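Local coordinates for nisin biosynthesis protein nisC (Lactococcus lactis subsp. lactis, PDB 2G0D) that forms the thioether rings of the lantibiotic nisin, acting as a zinc-containing peptide cyclase, at residues Lys248-Trp252 against Lys306-Ser310; Gly75-Gly79 against Tyr112-Phe116; Ile12-Asp16 against Lys59-Tyr63; Ala216-Lys221 against Phe402-Gly408. All coordinates share one frame; numbering follows the deposited sequence.

Interaction 1 of 4, residues Lys248-Trp252 against Lys306-Ser310; sequences KQFLW and KILES
Phe250 and Ile307 bring their CA atoms to 5.2 Å from each other where a type II beta turn, Lys248 to Leu251, rests against helix 298-314. The setting is the alpha toroid of a LanC-type cyclase, and the contact ties the loop that follows helix 226-242 to one of its helices. Phe250 occupies the third position of the turn with phi 72°, the positive value this turn type calls for, and its CB is directed at the helix. The Phe250 side chain crosses that of Ile307 obliquely, with Phe250 CD1 3.8 Å from Ile307 CG1; Phe250 CZ meets Lys306 CB, and Phe250 CD2 comes to 3.6 Å from Ser310 OG. The polar partner of that hydroxyl is Arg314 NH1; toward the ring it makes a van der Waals contact. Lys306 O stands over the centre of one ring face, while Gln249 CG covers the opposite face, leaving the ring sandwiched between helix backbone and turn. A second aromatic extends the patch. Ile307, with an extended chi2 of 171°, carries its CD1 to 3.6 Å from Trp252 CH2, the two side chains crossing at about a right angle. The indole is held in place by a hydrogen bond from NE1 to the carbonyl of Tyr239. A single water links the backbones, donating to Phe250 O at 2.8 Å and to Ile307 O at 2.6 Å.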
loop_
_atom_site.group_PDB
_atom_site.type_symbol
_atom_site.label_atom_id
_atom_site.label_comp_id
_atom_site.label_asym_id
_atom_site.label_seq_id
_atom_site.Cartn_x
_atom_site.Cartn_y
_atom_site.Cartn_z
ATOM N N LYS A 248 12.025 21.304 11.079
ATOM C CA LYS A 248 11.768 20.039 10.406
ATOM C C LYS A 248 10.984 19.034 11.263
ATOM O O LYS A 248 11.006 17.804 11.014
ATOM C CB LYS A 248 13.080 19.425 9.947
ATOM C CG LYS A 248 13.833 20.277 8.932
ATOM C CD LYS A 248 14.520 19.350 7.971
ATOM C CE LYS A 248 15.950 19.732 7.771
ATOM N NZ LYS A 248 16.794 19.520 8.975
ATOM N N GLN A 249 10.288 19.548 12.274
ATOM C CA GLN A 249 9.351 18.721 13.032
ATOM C C GLN A 249 8.395 18.012 12.063
ATOM O O GLN A 249 7.988 18.584 11.045
ATOM C CB GLN A 249 8.580 19.571 14.040
ATOM C CG GLN A 249 7.657 18.776 14.938
ATOM C CD GLN A 249 7.092 19.597 16.086
ATOM O OE1 GLN A 249 6.989 20.824 16.007
ATOM N NE2 GLN A 249 6.706 18.911 17.160
ATOM N N PHE A 250 8.084 16.761 12.379
ATOM C CA PHE A 250 7.173 15.895 11.604
ATOM C C PHE A 250 7.765 15.412 10.279
ATOM O O PHE A 250 7.031 15.006 9.376
ATOM C CB PHE A 250 5.789 16.540 11.387
ATOM C CG PHE A 250 5.163 17.083 12.638
ATOM C CD1 PHE A 250 4.886 16.255 13.714
ATOM C CD2 PHE A 250 4.850 18.433 12.742
ATOM C CE1 PHE A 250 4.308 16.771 14.877
ATOM C CE2 PHE A 250 4.271 18.948 13.910
ATOM C CZ PHE A 250 4.000 18.106 14.967
ATOM N N LEU A 251 9.090 15.444 10.182
ATOM C CA LEU A 251 9.807 14.969 8.986
ATOM C C LEU A 251 10.794 13.848 9.330
ATOM O O LEU A 251 11.321 13.788 10.438
ATOM C CB LEU A 251 10.515 16.113 8.248
ATOM C CG LEU A 251 9.610 17.032 7.411
ATOM C CD1 LEU A 251 10.311 18.309 7.042
ATOM C CD2 LEU A 251 9.029 16.306 6.140
ATOM N N TRP A 252 10.988 12.944 8.372
ATOM C CA TRP A 252 11.883 11.820 8.516
ATOM C C TRP A 252 12.606 11.640 7.196
ATOM O O TRP A 252 12.000 11.785 6.112
ATOM C CB TRP A 252 11.087 10.536 8.815
ATOM C CG TRP A 252 10.584 10.404 10.230
ATOM C CD1 TRP A 252 11.202 9.736 11.248
ATOM C CD2 TRP A 252 9.345 10.902 10.775
ATOM N NE1 TRP A 252 10.442 9.802 12.398
ATOM C CE2 TRP A 252 9.298 10.504 12.140
ATOM C CE3 TRP A 252 8.265 11.623 10.247
ATOM C CZ2 TRP A 252 8.228 10.821 12.982
ATOM C CZ3 TRP A 252 7.196 11.949 11.087
ATOM C CH2 TRP A 252 7.194 11.557 12.451
ATOM N N LYS A 306 -1.238 15.369 13.623
ATOM C CA LYS A 306 -0.320 16.497 13.521
ATOM C C LYS A 306 0.656 16.260 12.366
ATOM O O LYS A 306 0.900 17.164 11.580
ATOM C CB LYS A 306 0.426 16.721 14.855
ATOM C CG LYS A 306 -0.459 17.240 16.002
ATOM C CD LYS A 306 0.406 17.718 17.169
ATOM C CE LYS A 306 -0.373 17.998 18.444
ATOM N NZ LYS A 306 -1.752 18.539 18.247
ATOM N N ILE A 307 1.183 15.039 12.268
ATOM C CA ILE A 307 2.094 14.637 11.192
ATOM C C ILE A 307 1.439 14.803 9.809
ATOM O O ILE A 307 2.055 15.328 8.887
ATOM C CB ILE A 307 2.536 13.155 11.318
ATOM C CG1 ILE A 307 3.375 12.921 12.585
ATOM C CG2 ILE A 307 3.369 12.716 10.076
ATOM C CD1 ILE A 307 3.624 11.406 12.847
ATOM N N LEU A 308 0.194 14.345 9.665
ATOM C CA LEU A 308 -0.452 14.394 8.362
ATOM C C LEU A 308 -0.778 15.850 8.030
ATOM O O LEU A 308 -0.648 16.285 6.890
ATOM C CB LEU A 308 -1.730 13.537 8.332
ATOM C CG LEU A 308 -2.513 13.550 6.997
ATOM C CD1 LEU A 308 -1.612 13.150 5.814
ATOM C CD2 LEU A 308 -3.762 12.671 7.073
ATOM N N GLU A 309 -1.210 16.583 9.045
ATOM C CA GLU A 309 -1.643 17.965 8.871
ATOM C C GLU A 309 -0.458 18.819 8.419
ATOM O O GLU A 309 -0.604 19.657 7.531
ATOM C CB GLU A 309 -2.272 18.487 10.162
ATOM C CG GLU A 309 -3.134 19.689 9.976
ATOM C CD GLU A 309 -3.829 20.152 11.270
ATOM O OE1 GLU A 309 -3.489 19.667 12.390
ATOM O OE2 GLU A 309 -4.735 21.005 11.142
ATOM N N SER A 310 0.710 18.548 8.998
ATOM C CA SER A 310 1.961 19.193 8.614
ATOM C C SER A 310 2.265 18.959 7.155
ATOM O O SER A 310 2.687 19.875 6.455
ATOM C CB SER A 310 3.132 18.641 9.432
ATOM O OG SER A 310 4.243 19.496 9.323
HETATM O O HOH W 1 4.554 15.426 8.038
#

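Interaction 2 of 4, residues Gly75-Gly79 against Tyr112-Phe116; sequences GLLTG and YIEYF
Gly79 lies against the face of Phe116, with its CA 4.0 Å from the ring centroid and 26° off the ring normal, a CH-pi contact. In this alpha toroid the pair joins the loop between helices 53-74 and 85-92 to helix 100-122. The backbone N of Gly79 sits over the middle of the same face, 3.3 Å above the plane of the Phe116 ring; having no side chain, the glycine can lie this flat on it. Tyr112, one helical turn earlier, meets the loop with its rim instead: Thr78 O is near the ring plane, 3.7 Å from Tyr112 CE2. Tyr112 OH comes within 3.2 Å of Thr78 N, but the angle is too poor for a hydrogen bond. Leu76 CD1 packs obliquely on this ring, 4.0 Å from Tyr112 CE2. With CG opposite the backbone N (chi1 169° for Tyr112, 173° for Phe116), both rings are directed at the loop, and Phe116 CB lies over one face of Tyr112, toward its rim. Further out, backbone hydrogen bonds of Thr78 to Ala85 and of Gly79 to Ala86 hold the loop. Thr78 OG1 bonds to Ser80 N and also touches Phe116 CZ at 3.7 Å.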
loop_
_atom_site.group_PDB
_atom_site.type_symbol
_atom_site.label_atom_id
_atom_site.label_comp_id
_atom_site.label_asym_id
_atom_site.label_seq_id
_atom_site.Cartn_x
_atom_site.Cartn_y
_atom_site.Cartn_z
ATOM N N GLY A 75 1.665 -19.095 -16.027
ATOM C CA GLY A 75 1.824 -19.180 -14.582
ATOM C C GLY A 75 2.090 -17.815 -13.968
ATOM O O GLY A 75 1.976 -16.766 -14.633
ATOM N N LEU A 76 2.446 -17.828 -12.691
ATOM C CA LEU A 76 2.909 -16.623 -12.017
ATOM C C LEU A 76 4.287 -16.897 -11.497
ATOM O O LEU A 76 4.619 -18.040 -11.170
ATOM C CB LEU A 76 2.021 -16.286 -10.827
ATOM C CG LEU A 76 0.731 -15.527 -11.075
ATOM C CD1 LEU A 76 -0.150 -15.685 -9.874
ATOM C CD2 LEU A 76 1.020 -14.055 -11.338
ATOM N N LEU A 77 5.086 -15.852 -11.392
ATOM C CA LEU A 77 6.354 -15.974 -10.702
ATOM C C LEU A 77 6.306 -15.379 -9.286
ATOM O O LEU A 77 7.244 -15.569 -8.506
ATOM C CB LEU A 77 7.492 -15.388 -11.546
ATOM C CG LEU A 77 7.791 -16.138 -12.859
ATOM C CD1 LEU A 77 8.878 -15.414 -13.667
ATOM C CD2 LEU A 77 8.168 -17.610 -12.630
ATOM N N THR A 78 5.212 -14.690 -8.944
ATOM C CA THR A 78 5.132 -14.017 -7.644
ATOM C C THR A 78 3.740 -13.934 -6.996
ATOM O O THR A 78 2.732 -13.779 -7.674
ATOM C CB THR A 78 5.811 -12.628 -7.674
ATOM O OG1 THR A 78 5.829 -12.070 -6.354
ATOM C CG2 THR A 78 5.084 -11.675 -8.615
ATOM N N GLY A 79 3.704 -14.071 -5.676
ATOM C CA GLY A 79 2.455 -13.946 -4.941
ATOM C C GLY A 79 2.194 -12.513 -4.477
ATOM O O GLY A 79 1.276 -12.281 -3.733
ATOM N N TYR A 112 -1.955 -20.847 -4.152
ATOM C CA TYR A 112 -0.672 -20.450 -4.707
ATOM C C TYR A 112 0.045 -19.466 -3.776
ATOM O O TYR A 112 1.244 -19.604 -3.529
ATOM C CB TYR A 112 -0.754 -19.911 -6.156
ATOM C CG TYR A 112 0.576 -19.279 -6.567
ATOM C CD1 TYR A 112 1.692 -20.063 -6.918
ATOM C CD2 TYR A 112 0.740 -17.904 -6.525
ATOM C CE1 TYR A 112 2.922 -19.452 -7.259
ATOM C CE2 TYR A 112 1.944 -17.309 -6.852
ATOM C CZ TYR A 112 3.020 -18.064 -7.206
ATOM O OH TYR A 112 4.188 -17.389 -7.518
ATOM N N ILE A 113 -0.693 -18.487 -3.248
ATOM C CA ILE A 113 -0.099 -17.503 -2.349
ATOM C C ILE A 113 0.527 -18.151 -1.114
ATOM O O ILE A 113 1.661 -17.817 -0.755
ATOM C CB ILE A 113 -1.100 -16.399 -1.903
ATOM C CG1 ILE A 113 -1.454 -15.467 -3.077
ATOM C CG2 ILE A 113 -0.484 -15.578 -0.765
ATOM C CD1 ILE A 113 -2.746 -14.622 -2.884
ATOM N N GLU A 114 -0.213 -19.056 -0.466
ATOM C CA GLU A 114 0.286 -19.774 0.694
ATOM C C GLU A 114 1.530 -20.608 0.366
ATOM O O GLU A 114 2.512 -20.559 1.106
ATOM C CB GLU A 114 -0.797 -20.674 1.308
ATOM C CG GLU A 114 -0.285 -21.525 2.486
ATOM C CD GLU A 114 -1.387 -21.993 3.422
ATOM O OE1 GLU A 114 -2.584 -21.979 3.042
ATOM O OE2 GLU A 114 -1.049 -22.362 4.561
ATOM N N TYR A 115 1.474 -21.373 -0.725
ATOM C CA TYR A 115 2.674 -22.036 -1.291
ATOM C C TYR A 115 3.838 -21.041 -1.509
ATOM O O TYR A 115 4.958 -21.282 -1.053
ATOM C CB TYR A 115 2.370 -22.747 -2.628
ATOM C CG TYR A 115 3.634 -23.008 -3.432
ATOM C CD1 TYR A 115 4.574 -23.942 -2.995
ATOM C CD2 TYR A 115 3.915 -22.290 -4.597
ATOM C CE1 TYR A 115 5.742 -24.178 -3.698
ATOM C CE2 TYR A 115 5.107 -22.530 -5.324
ATOM C CZ TYR A 115 6.007 -23.472 -4.857
ATOM O OH TYR A 115 7.176 -23.724 -5.539
ATOM N N PHE A 116 3.563 -19.947 -2.222
ATOM C CA PHE A 116 4.575 -18.924 -2.501
ATOM C C PHE A 116 5.234 -18.371 -1.232
ATOM O O PHE A 116 6.470 -18.295 -1.137
ATOM C CB PHE A 116 3.998 -17.769 -3.327
ATOM C CG PHE A 116 4.962 -16.615 -3.503
ATOM C CD1 PHE A 116 6.003 -16.700 -4.431
ATOM C CD2 PHE A 116 4.857 -15.472 -2.708
ATOM C CE1 PHE A 116 6.918 -15.646 -4.578
ATOM C CE2 PHE A 116 5.770 -14.401 -2.852
ATOM C CZ PHE A 116 6.792 -14.485 -3.787
#

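Interaction 3 of 4, residues Ile12-Asp16 against Lys59-Tyr63; sequences IAQWD and KIDNY
Asp16 is gripped through both carboxylate oxygens by two side chains of the facing helix. Lys59 NZ donates to Asp16 OD2 at 2.8 Å, a salt bridge made on the syn side and only 18° out of the carboxylate plane. Tyr63 OH donates to Asp16 OD1 at 2.9 Å, but from well above that plane, and the tyrosine ring is steeply inclined to the carboxylate. A water donates to Asp16 OD1 as well, at 2.7 Å, and accepts from Asn62 ND2, so a third residue of 59-63 joins indirectly. These partners fix the carboxylate's rotation and probably favour its ionised form. Lys59 reaches Asp16 because its chain bends at chi2 (-62°) and then runs extended. Along the way Lys59 CD passes 3.7 Å from Ile12 CG2, the two side chains crossing at about a right angle. That same methyl touches the phenol oxygen of Tyr63, whose CZ rests 3.8 Å from Trp15 CB. Beyond CB the indole turns away, toward Leu37 and Ile40 of helix 37-45, and its NE1 bonds to Thr370 OG1. Leu37 also touches Tyr63, and Leu44 of the same helix packs on Ile12, so helix 37-45 backs the pair. The segments 12-16 and 59-63 run roughly parallel, their axes inclined by 29° and 11.6 Å apart, a wide spacing bridged mainly by the long side chains of Lys59 and Tyr63. It is a parallel helix pair that joins the N-terminal helix 3-20 to helix 53-74 of the alpha toroid.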
loop_
_atom_site.group_PDB
_atom_site.type_symbol
_atom_site.label_atom_id
_atom_site.label_comp_id
_atom_site.label_asym_id
_atom_site.label_seq_id
_atom_site.Cartn_x
_atom_site.Cartn_y
_atom_site.Cartn_z
ATOM N N ILE A 12 -11.244 2.071 -20.992
ATOM C CA ILE A 12 -11.774 0.794 -21.445
ATOM C C ILE A 12 -11.332 0.491 -22.890
ATOM O O ILE A 12 -10.911 -0.631 -23.177
ATOM C CB ILE A 12 -13.319 0.709 -21.326
ATOM C CG1 ILE A 12 -13.760 0.783 -19.855
ATOM C CG2 ILE A 12 -13.827 -0.603 -21.962
ATOM C CD1 ILE A 12 -15.225 1.166 -19.669
ATOM N N ALA A 13 -11.411 1.494 -23.773
ATOM C CA ALA A 13 -10.944 1.374 -25.172
ATOM C C ALA A 13 -9.456 0.992 -25.286
ATOM O O ALA A 13 -9.073 0.202 -26.145
ATOM C CB ALA A 13 -11.218 2.676 -25.949
ATOM N N GLN A 14 -8.626 1.546 -24.413
ATOM C CA GLN A 14 -7.213 1.208 -24.377
ATOM C C GLN A 14 -7.019 -0.264 -23.997
ATOM O O GLN A 14 -6.220 -0.991 -24.620
ATOM C CB GLN A 14 -6.464 2.133 -23.403
ATOM C CG GLN A 14 -6.444 3.597 -23.874
ATOM C CD GLN A 14 -5.660 4.526 -22.957
ATOM O OE1 GLN A 14 -4.458 4.333 -22.734
ATOM N NE2 GLN A 14 -6.335 5.553 -22.432
ATOM N N TRP A 15 -7.782 -0.716 -23.009
ATOM C CA TRP A 15 -7.641 -2.084 -22.551
ATOM C C TRP A 15 -8.357 -3.112 -23.409
ATOM O O TRP A 15 -7.934 -4.254 -23.460
ATOM C CB TRP A 15 -7.977 -2.205 -21.055
ATOM C CG TRP A 15 -6.854 -1.673 -20.241
ATOM C CD1 TRP A 15 -6.767 -0.439 -19.666
ATOM C CD2 TRP A 15 -5.614 -2.336 -19.969
ATOM N NE1 TRP A 15 -5.562 -0.301 -19.028
ATOM C CE2 TRP A 15 -4.833 -1.454 -19.197
ATOM C CE3 TRP A 15 -5.085 -3.599 -20.309
ATOM C CZ2 TRP A 15 -3.541 -1.793 -18.740
ATOM C CZ3 TRP A 15 -3.808 -3.936 -19.848
ATOM C CH2 TRP A 15 -3.055 -3.035 -19.071
ATOM N N ASP A 16 -9.431 -2.716 -24.081
ATOM C CA ASP A 16 -10.046 -3.586 -25.084
ATOM C C ASP A 16 -9.078 -3.895 -26.242
ATOM O O ASP A 16 -9.009 -5.030 -26.713
ATOM C CB ASP A 16 -11.358 -2.987 -25.604
ATOM C CG ASP A 16 -12.497 -3.126 -24.607
ATOM O OD1 ASP A 16 -12.280 -3.713 -23.533
ATOM O OD2 ASP A 16 -13.617 -2.657 -24.891
ATOM N N LYS A 59 -16.956 -5.814 -19.101
ATOM C CA LYS A 59 -15.523 -5.576 -19.259
ATOM C C LYS A 59 -14.718 -6.256 -18.169
ATOM O O LYS A 59 -13.703 -6.890 -18.439
ATOM C CB LYS A 59 -15.208 -4.075 -19.300
ATOM C CG LYS A 59 -15.994 -3.287 -20.343
ATOM C CD LYS A 59 -15.714 -3.733 -21.781
ATOM C CE LYS A 59 -16.660 -3.030 -22.741
ATOM N NZ LYS A 59 -16.284 -3.249 -24.165
ATOM N N ILE A 60 -15.169 -6.119 -16.931
ATOM C CA ILE A 60 -14.498 -6.753 -15.808
ATOM C C ILE A 60 -14.362 -8.249 -16.096
ATOM O O ILE A 60 -13.247 -8.800 -16.055
ATOM C CB ILE A 60 -15.225 -6.444 -14.472
ATOM C CG1 ILE A 60 -14.940 -4.990 -14.059
ATOM C CG2 ILE A 60 -14.773 -7.396 -13.340
ATOM C CD1 ILE A 60 -16.050 -4.345 -13.253
ATOM N N ASP A 61 -15.483 -8.880 -16.455
ATOM C CA ASP A 61 -15.495 -10.316 -16.716
ATOM C C ASP A 61 -14.633 -10.668 -17.924
ATOM O O ASP A 61 -13.930 -11.673 -17.904
ATOM C CB ASP A 61 -16.922 -10.843 -16.833
ATOM C CG ASP A 61 -17.648 -10.866 -15.482
ATOM O OD1 ASP A 61 -17.000 -11.132 -14.449
ATOM O OD2 ASP A 61 -18.875 -10.630 -15.454
ATOM N N ASN A 62 -14.645 -9.807 -18.942
ATOM C CA ASN A 62 -13.722 -9.924 -20.057
ATOM C C ASN A 62 -12.279 -9.938 -19.574
ATOM O O ASN A 62 -11.497 -10.817 -19.944
ATOM C CB ASN A 62 -13.920 -8.768 -21.052
ATOM C CG ASN A 62 -15.163 -8.934 -21.897
ATOM O OD1 ASN A 62 -15.761 -10.017 -21.927
ATOM N ND2 ASN A 62 -15.571 -7.858 -22.588
ATOM N N TYR A 63 -11.929 -8.945 -18.750
ATOM C CA TYR A 63 -10.558 -8.789 -18.300
ATOM C C TYR A 63 -10.170 -9.937 -17.362
ATOM O O TYR A 63 -9.018 -10.368 -17.360
ATOM C CB TYR A 63 -10.357 -7.419 -17.624
ATOM C CG TYR A 63 -10.654 -6.216 -18.503
ATOM C CD1 TYR A 63 -10.616 -6.308 -19.904
ATOM C CD2 TYR A 63 -10.949 -4.979 -17.934
ATOM C CE1 TYR A 63 -10.875 -5.201 -20.715
ATOM C CE2 TYR A 63 -11.195 -3.867 -18.722
ATOM C CZ TYR A 63 -11.163 -3.981 -20.116
ATOM O OH TYR A 63 -11.423 -2.878 -20.896
HETATM O O HOH W 2 -13.623 -5.989 -23.050
#

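Interaction 4 of 4, residues Ala216-Lys221 against Phe402-Gly408; sequences AYAHIK and FDDFLKG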
loop_
_atom_site.group_PDB
_atom_site.type_symbol
_atom_site.label_atom_id
_atom_site.label_comp_id
_atom_site.label_asym_id
_atom_site.label_seq_id
_atom_site.Cartn_x
_atom_site.Cartn_y
_atom_site.Cartn_z
ATOM N N ALA A 216 0.205 -3.811 13.384
ATOM C CA ALA A 216 -0.883 -3.195 14.122
ATOM C C ALA A 216 -2.224 -3.723 13.601
ATOM O O ALA A 216 -3.097 -4.109 14.386
ATOM C CB ALA A 216 -0.821 -1.664 13.991
ATOM N N TYR A 217 -2.379 -3.723 12.271
ATOM C CA TYR A 217 -3.607 -4.231 11.635
ATOM C C TYR A 217 -3.845 -5.696 11.967
ATOM O O TYR A 217 -4.947 -6.035 12.328
ATOM C CB TYR A 217 -3.606 -4.003 10.121
ATOM C CG TYR A 217 -4.882 -4.419 9.389
ATOM C CD1 TYR A 217 -6.128 -3.888 9.742
ATOM C CD2 TYR A 217 -4.835 -5.325 8.320
ATOM C CE1 TYR A 217 -7.290 -4.250 9.061
ATOM C CE2 TYR A 217 -5.997 -5.676 7.631
ATOM C CZ TYR A 217 -7.201 -5.133 7.997
ATOM O OH TYR A 217 -8.344 -5.502 7.321
ATOM N N ALA A 218 -2.818 -6.543 11.862
ATOM C CA ALA A 218 -2.870 -7.948 12.335
ATOM C C ALA A 218 -3.363 -8.081 13.776
ATOM O O ALA A 218 -4.257 -8.871 14.030
ATOM C CB ALA A 218 -1.496 -8.646 12.172
ATOM N N HIS A 219 -2.812 -7.295 14.711
ATOM C CA HIS A 219 -3.319 -7.279 16.090
ATOM C C HIS A 219 -4.827 -7.001 16.215
ATOM O O HIS A 219 -5.526 -7.752 16.882
ATOM C CB HIS A 219 -2.541 -6.317 16.990
ATOM C CG HIS A 219 -3.071 -6.262 18.394
ATOM N ND1 HIS A 219 -3.696 -5.145 18.915
ATOM C CD2 HIS A 219 -3.100 -7.197 19.375
ATOM C CE1 HIS A 219 -4.058 -5.388 20.164
ATOM N NE2 HIS A 219 -3.708 -6.626 20.465
ATOM N N ILE A 220 -5.334 -5.942 15.575
ATOM C CA ILE A 220 -6.767 -5.655 15.664
ATOM C C ILE A 220 -7.600 -6.752 14.992
ATOM O O ILE A 220 -8.753 -6.974 15.370
ATOM C CB ILE A 220 -7.182 -4.224 15.139
ATOM C CG1 ILE A 220 -6.969 -4.074 13.627
ATOM C CG2 ILE A 220 -6.554 -3.104 15.972
ATOM C CD1 ILE A 220 -8.239 -4.345 12.840
ATOM N N LYS A 221 -7.014 -7.449 14.017
ATOM C CA LYS A 221 -7.714 -8.552 13.358
ATOM C C LYS A 221 -7.796 -9.828 14.218
ATOM O O LYS A 221 -8.585 -10.727 13.916
ATOM C CB LYS A 221 -7.116 -8.837 11.983
ATOM C CG LYS A 221 -7.402 -7.742 10.922
ATOM C CD LYS A 221 -8.926 -7.457 10.819
ATOM C CE LYS A 221 -9.424 -7.696 9.458
ATOM N NZ LYS A 221 -10.905 -7.642 9.375
ATOM N N PHE A 402 -7.252 1.015 6.108
ATOM C CA PHE A 402 -8.034 -0.066 6.700
ATOM C C PHE A 402 -9.336 0.497 7.293
ATOM O O PHE A 402 -9.365 0.922 8.461
ATOM C CB PHE A 402 -7.187 -0.735 7.794
ATOM C CG PHE A 402 -5.883 -1.344 7.296
ATOM C CD1 PHE A 402 -5.873 -2.243 6.208
ATOM C CD2 PHE A 402 -4.679 -1.086 7.967
ATOM C CE1 PHE A 402 -4.674 -2.837 5.751
ATOM C CE2 PHE A 402 -3.471 -1.659 7.529
ATOM C CZ PHE A 402 -3.474 -2.577 6.432
ATOM N N ASP A 403 -10.395 0.503 6.465
ATOM C CA ASP A 403 -11.713 1.028 6.813
ATOM C C ASP A 403 -12.345 0.245 7.940
ATOM O O ASP A 403 -13.197 0.786 8.655
ATOM C CB ASP A 403 -12.689 0.991 5.625
ATOM C CG ASP A 403 -12.388 2.047 4.562
ATOM O OD1 ASP A 403 -11.412 2.847 4.712
ATOM O OD2 ASP A 403 -13.125 2.044 3.544
ATOM N N ASP A 404 -11.910 -1.006 8.108
ATOM C CA ASP A 404 -12.412 -1.914 9.165
ATOM C C ASP A 404 -11.575 -1.936 10.439
ATOM O O ASP A 404 -11.821 -2.769 11.325
ATOM C CB ASP A 404 -12.510 -3.347 8.621
ATOM C CG ASP A 404 -11.136 -3.925 8.223
ATOM O OD1 ASP A 404 -10.199 -3.153 7.886
ATOM O OD2 ASP A 404 -10.992 -5.168 8.220
ATOM N N PHE A 405 -10.616 -1.019 10.546
ATOM C CA PHE A 405 -9.658 -1.028 11.626
ATOM C C PHE A 405 -10.339 -1.029 13.011
ATOM O O PHE A 405 -9.779 -1.545 13.979
ATOM C CB PHE A 405 -8.678 0.171 11.525
ATOM C CG PHE A 405 -7.369 -0.067 12.241
ATOM C CD1 PHE A 405 -6.298 -0.677 11.581
ATOM C CD2 PHE A 405 -7.211 0.287 13.585
ATOM C CE1 PHE A 405 -5.073 -0.948 12.255
ATOM C CE2 PHE A 405 -6.003 0.028 14.254
ATOM C CZ PHE A 405 -4.939 -0.610 13.583
ATOM N N LEU A 406 -11.523 -0.430 13.101
ATOM C CA LEU A 406 -12.216 -0.308 14.384
ATOM C C LEU A 406 -13.491 -1.121 14.395
ATOM O O LEU A 406 -14.344 -0.914 15.242
ATOM C CB LEU A 406 -12.492 1.162 14.743
ATOM C CG LEU A 406 -11.245 2.036 14.940
ATOM C CD1 LEU A 406 -11.591 3.548 14.797
ATOM C CD2 LEU A 406 -10.546 1.734 16.276
ATOM N N LYS A 407 -13.624 -2.039 13.437
ATOM C CA LYS A 407 -14.777 -2.944 13.416
ATOM C C LYS A 407 -14.516 -4.191 14.247
ATOM O O LYS A 407 -15.440 -4.962 14.535
ATOM C CB LYS A 407 -15.147 -3.328 11.981
ATOM C CG LYS A 407 -15.592 -2.160 11.100
ATOM C CD LYS A 407 -16.660 -1.325 11.756
ATOM C CE LYS A 407 -16.998 -0.138 10.875
ATOM N NZ LYS A 407 -18.116 0.630 11.448
ATOM N N GLY A 408 -13.259 -4.391 14.636
ATOM C CA GLY A 408 -12.914 -5.469 15.570
ATOM C C GLY A 408 -12.389 -6.724 14.892
ATOM O O GLY A 408 -11.516 -6.648 13.981
HETATM O O HOH W 3 -11.887 -5.420 11.557
HETATM O O HOH W 4 -12.311 -8.764 11.647
#
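Tyr217 and Asp404 meet through their first torsions: the tyrosine ring leaves helix 208-221 with CG opposite the backbone N (chi1 -176°), while Asp404 holds CG between its own N and carbonyl carbon (chi1 64°), turning the carboxylate toward the helix. Tyr217 OH then donates to Asp404 OD2 at 2.8 Å, using the syn lone pair. Lys221 NZ meets the same oxygen, Asp404 OD2, nearly along its C-O bond at 2.7 Å, a salt bridge reached by bends at chi2 and chi3 of the lysine. Two donors on one oxygen, one of them charged, would be expected to stabilise the carboxylate as an anion. The tyrosine ring is enclosed on both sides. Over one face lies Phe402 in a face-to-face stack, centroids 3.6 Å apart and planes at 1°; over the opposite face lies the CG of Lys221. In the fold, this seats the C-terminal tail after helix 376-387 on helix 208-221 of the alpha toroid. Phe405, a member with Phe402 of the type I turn 402-405, presents a face to Ile220, whose CG1 is 3.9 Å from the ring centroid in a CH-pi contact. Phe405 CD1 lies at the edge of the Tyr217 ring, 3.7 Å from Tyr217 CD1. Tyr290 of helix 281-294 stacks on the Phe405 ring and bonds through its OH to Phe402 N. Near the end of the tail a water accepts from Lys221 NZ at 2.9 Å and donates to Gly408 O at 3.2 Å.

Along the chain, interaction 3 closes first, then interaction 2, and interaction 1 falls within the long span bracketed by interaction 4. Helix 53-74 connects the first two, supplying 59-63 and leading into 75-79, although their centres are about 25 Å apart. Helix 281-294 serves the other two: it backs Ile307 and Trp252 in interaction 1 and Phe405 in interaction 4, whose centres are about 24 Å apart. Interactions 1 and 3, about 41 Å between centres, lie on opposite sides of the chain's centre, as do 1 and 2. None touches another, so these are four separate packing sites of the fold, and interaction 4 joins sequence segments 181 residues apart.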